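Local coordinates for pyoverdine biosynthesis protein PvcB (Pseudomonas aeruginosa, PDB 4YLM) that catalyses the iron- and 2-oxoglutarate-dependent oxidation of tyrosine isonitrile, a step in the biosynthesis of the isocyano metabolite paerucumarin, at the interface of chains A and B. Numbering follows the deposited sequence. Chains: chain A/B, Pyoverdine biosynthesis protein PvcB.

Contact 1: the interface of chains A and B. Residues chain A 66, 71, 74-75; chain B 186, 189, 191.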
# COMPACT_ATOMS: atom_id res chain seq x y z
N PHE A 66 -12.32 18.90 -6.31
CA PHE A 66 -12.71 18.78 -7.71
C PHE A 66 -13.54 19.96 -8.22
O PHE A 66 -14.49 20.40 -7.58
CB PHE A 66 -13.42 17.44 -7.92
CG PHE A 66 -12.62 16.28 -7.39
CD1 PHE A 66 -11.65 15.68 -8.17
CD2 PHE A 66 -12.82 15.83 -6.09
CE1 PHE A 66 -10.90 14.61 -7.68
CE2 PHE A 66 -12.07 14.77 -5.59
CZ PHE A 66 -11.11 14.16 -6.39
N SER A 71 -14.77 15.98 -13.15
CA SER A 71 -13.45 15.79 -12.56
C SER A 71 -13.52 14.74 -11.45
O SER A 71 -12.70 13.81 -11.40
CB SER A 71 -12.91 17.11 -12.01
OG SER A 71 -11.61 16.95 -11.46
N ARG A 74 -13.81 11.23 -13.10
CA ARG A 74 -12.55 10.70 -13.63
C ARG A 74 -11.64 10.23 -12.48
O ARG A 74 -11.02 9.17 -12.56
CB ARG A 74 -11.84 11.74 -14.50
CG ARG A 74 -12.56 12.06 -15.82
CD ARG A 74 -11.72 12.95 -16.73
NE ARG A 74 -11.43 14.25 -16.14
CZ ARG A 74 -12.19 15.33 -16.30
NH1 ARG A 74 -13.28 15.27 -17.04
NH2 ARG A 74 -11.85 16.47 -15.71
N TYR A 75 -11.58 11.03 -11.42
CA TYR A 75 -10.80 10.63 -10.25
C TYR A 75 -11.28 9.29 -9.71
O TYR A 75 -10.46 8.42 -9.39
CB TYR A 75 -10.87 11.67 -9.14
CG TYR A 75 -10.26 11.16 -7.84
CD1 TYR A 75 -8.90 11.26 -7.61
CD2 TYR A 75 -11.06 10.57 -6.87
CE1 TYR A 75 -8.34 10.79 -6.43
CE2 TYR A 75 -10.51 10.10 -5.69
CZ TYR A 75 -9.15 10.21 -5.48
OH TYR A 75 -8.59 9.73 -4.32
N ARG B 186 -4.48 19.01 -16.41
CA ARG B 186 -4.87 18.21 -15.26
C ARG B 186 -4.06 16.92 -15.31
O ARG B 186 -3.74 16.41 -16.39
CB ARG B 186 -6.37 17.91 -15.28
CG ARG B 186 -6.81 17.06 -16.45
CD ARG B 186 -8.32 16.90 -16.42
NE ARG B 186 -8.82 15.99 -17.44
CZ ARG B 186 -9.72 16.32 -18.37
NH1 ARG B 186 -10.21 17.56 -18.41
NH2 ARG B 186 -10.13 15.42 -19.26
N ARG B 189 -4.47 11.01 -14.74
CA ARG B 189 -5.15 9.94 -14.01
C ARG B 189 -5.78 10.46 -12.73
O ARG B 189 -6.84 9.99 -12.33
CB ARG B 189 -4.19 8.78 -13.69
CG ARG B 189 -3.82 7.95 -14.92
CD ARG B 189 -5.07 7.25 -15.45
NE ARG B 189 -4.96 6.91 -16.87
CZ ARG B 189 -4.37 5.82 -17.32
NH1 ARG B 189 -3.83 4.97 -16.45
NH2 ARG B 189 -4.31 5.56 -18.62
N GLU B 191 -6.18 13.90 -11.74
CA GLU B 191 -6.96 15.14 -11.84
C GLU B 191 -6.33 16.44 -11.35
O GLU B 191 -6.75 17.52 -11.78
CB GLU B 191 -8.35 14.98 -11.20
CG GLU B 191 -9.29 14.13 -12.02
CD GLU B 191 -9.64 14.80 -13.35
OE1 GLU B 191 -10.14 15.95 -13.32
OE2 GLU B 191 -9.39 14.19 -14.40
O HOH W 1 -8.74 9.30 -13.95
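Two bent side chains meet here: B:Glu191 folds back at its second torsion (chi2 -66°), while A:Arg74 turns at its third (chi3 -62°), which swings the NE edge of its guanidinium toward the B:Glu191 carboxylate. The arginine grips side-on, each nitrogen taking a different oxygen. A:Arg74 NE donates to B:Glu191 OE2 over 2.7 Å in a nearly straight salt-bridged hydrogen bond; the oxygen lies in the guanidinium plane but is approached from above the carboxylate plane. A:Arg74 NH2 reaches the syn side of B:Glu191 OE1 at 3.0 Å along a more bent path, the two flat groups being turned 52° against each other. That same OE1 accepts a second bond on its anti side, from the A:Ser71 hydroxyl OG at 2.6 Å. Both donors come from the same face of the carboxylate, and with the bond to OE2 they fix its rotation.

One face of the A:Arg74 guanidinium rests against CA of A:Ser71; over the opposite face B:Arg186 lays its own almost parallel, with CZ of B:Arg186 3.4 Å from CZ of A:Arg74. B:Glu191 would be expected to balance the charge of both, since its OE2 also forms a salt bridge within chain B to B:Arg186 NE at 3.6 Å. Farther along, a water joins the backbone oxygens, lying 2.7 Å from A:Arg74 O and 2.6 Å from B:Arg189 O. The site thus joins helix 69-79 of chain A to strand 184-186 and the loop after it in chain B, and may stabilise the association of these copies of the oxygenase, if this pairing is biological.

Contact 2: the interface of chains A and B. Residues chain A 9-11, 44; chain B 50-51, 54-55.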
# COMPACT_ATOMS: atom_id res chain seq x y z
N ASP A 9 4.17 8.07 6.17
CA ASP A 9 5.24 8.28 5.21
C ASP A 9 4.71 9.07 4.01
O ASP A 9 5.46 9.37 3.08
CB ASP A 9 5.86 6.95 4.77
CG ASP A 9 4.82 5.86 4.58
OD1 ASP A 9 3.62 6.17 4.48
OD2 ASP A 9 5.21 4.67 4.54
N GLN A 10 3.42 9.41 4.04
CA GLN A 10 2.79 10.21 2.99
C GLN A 10 2.85 11.70 3.38
O GLN A 10 2.94 12.03 4.57
CB GLN A 10 1.34 9.77 2.79
CG GLN A 10 1.19 8.32 2.25
CD GLN A 10 1.61 8.19 0.80
OE1 GLN A 10 1.58 9.16 0.03
NE2 GLN A 10 2.01 6.99 0.40
N PRO A 11 2.80 12.60 2.40
CA PRO A 11 2.87 14.04 2.73
C PRO A 11 1.53 14.59 3.22
O PRO A 11 0.84 15.37 2.54
CB PRO A 11 3.31 14.68 1.40
CG PRO A 11 2.66 13.79 0.34
CD PRO A 11 2.71 12.36 0.94
N PRO A 44 -2.02 8.67 -3.05
CA PRO A 44 -2.32 7.46 -3.82
C PRO A 44 -3.62 6.80 -3.38
O PRO A 44 -3.77 6.49 -2.20
CB PRO A 44 -1.13 6.52 -3.52
CG PRO A 44 -0.28 7.21 -2.48
CD PRO A 44 -1.00 8.44 -2.01
N GLY B 50 3.35 4.13 -4.54
CA GLY B 50 2.53 5.06 -3.77
C GLY B 50 3.31 6.31 -3.37
O GLY B 50 2.84 7.43 -3.56
N LEU B 51 4.51 6.12 -2.82
CA LEU B 51 5.35 7.25 -2.42
C LEU B 51 5.76 8.11 -3.63
O LEU B 51 5.78 9.33 -3.54
CB LEU B 51 6.61 6.77 -1.69
CG LEU B 51 6.41 6.04 -0.35
CD1 LEU B 51 7.75 5.50 0.17
CD2 LEU B 51 5.72 6.94 0.68
N SER B 54 3.00 10.55 -4.60
CA SER B 54 2.67 11.68 -3.71
C SER B 54 3.87 12.60 -3.46
O SER B 54 3.71 13.81 -3.29
CB SER B 54 2.13 11.17 -2.37
OG SER B 54 3.13 10.36 -1.76
N HIS B 55 5.07 12.02 -3.44
CA HIS B 55 6.28 12.80 -3.25
C HIS B 55 6.94 13.16 -4.59
O HIS B 55 7.83 14.01 -4.63
CB HIS B 55 7.29 12.03 -2.40
CG HIS B 55 6.84 11.78 -0.99
ND1 HIS B 55 6.93 12.73 0.01
CD2 HIS B 55 6.35 10.66 -0.40
CE1 HIS B 55 6.49 12.22 1.14
NE2 HIS B 55 6.12 10.97 0.93
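This is a mixed polar and apolar interface between unlike surfaces of two copies of PvcB, in which an N-terminal segment and a proline of chain A lie against the C-terminal part of helix 45-55 of chain B. It joins neighbouring copies in the deposited assembly, although the structure alone does not show that this pairing is the biological one.

The contact illustrates how a helix end can read a backbone. B:His55, the last residue of its helix, directs the imidazole NE2 at the main-chain oxygen of A:Asp9, 2.8 Å from NE2 to O. The bond is almost straight (164° at the hydrogen) and lies in both the carbonyl plane and the plane of the ring. Because the acceptor belongs to the main chain, this bond makes no direct use of the A:Asp9 carboxylate. A face of the same imidazole receives A:Pro11, whose ring carbon CD sits 4.0 Å from the centroid, displaced toward the rim, in a CH-pi contact. The histidine is therefore held at its edge and over a face by residues of one short segment.

A turn earlier on the helix, B:Leu51 sends one branch, CD2, toward that segment, where it comes within 3.7 Å of the side-chain amide nitrogen NE2 of A:Gln10 and also nears CB of A:Asp9. At the other end of the patch, CG of A:Pro44 packs on the helix backbone, 3.8 Å from CA of B:Gly50.

Between these lies a hydrogen bond between side chains. The chain of A:Gln10 bends at chi2 (-71°), bringing its amide oxygen to the helix, and the B:Ser54 hydroxyl OG donates to A:Gln10 OE1 over 2.7 Å, tilted 29° from the amide carbonyl plane.

About 18 Å separates the centres of contact 1 and contact 2, and no residue is common to them. Each chain brings different elements to the two: chain A offers helix 69-79 at contact 1 but an N-terminal segment and a proline next to helix 45-55 at contact 2, whereas chain B offers strand 184-186 with the following loop, then helix 45-55. The chains thus meet through unlike surfaces, in keeping with an interface that is not an exact two-fold. Contact 1 is mainly charged and polar, contact 2 more mixed, and two separated points of attachment may limit rotation of the copies in this assembly.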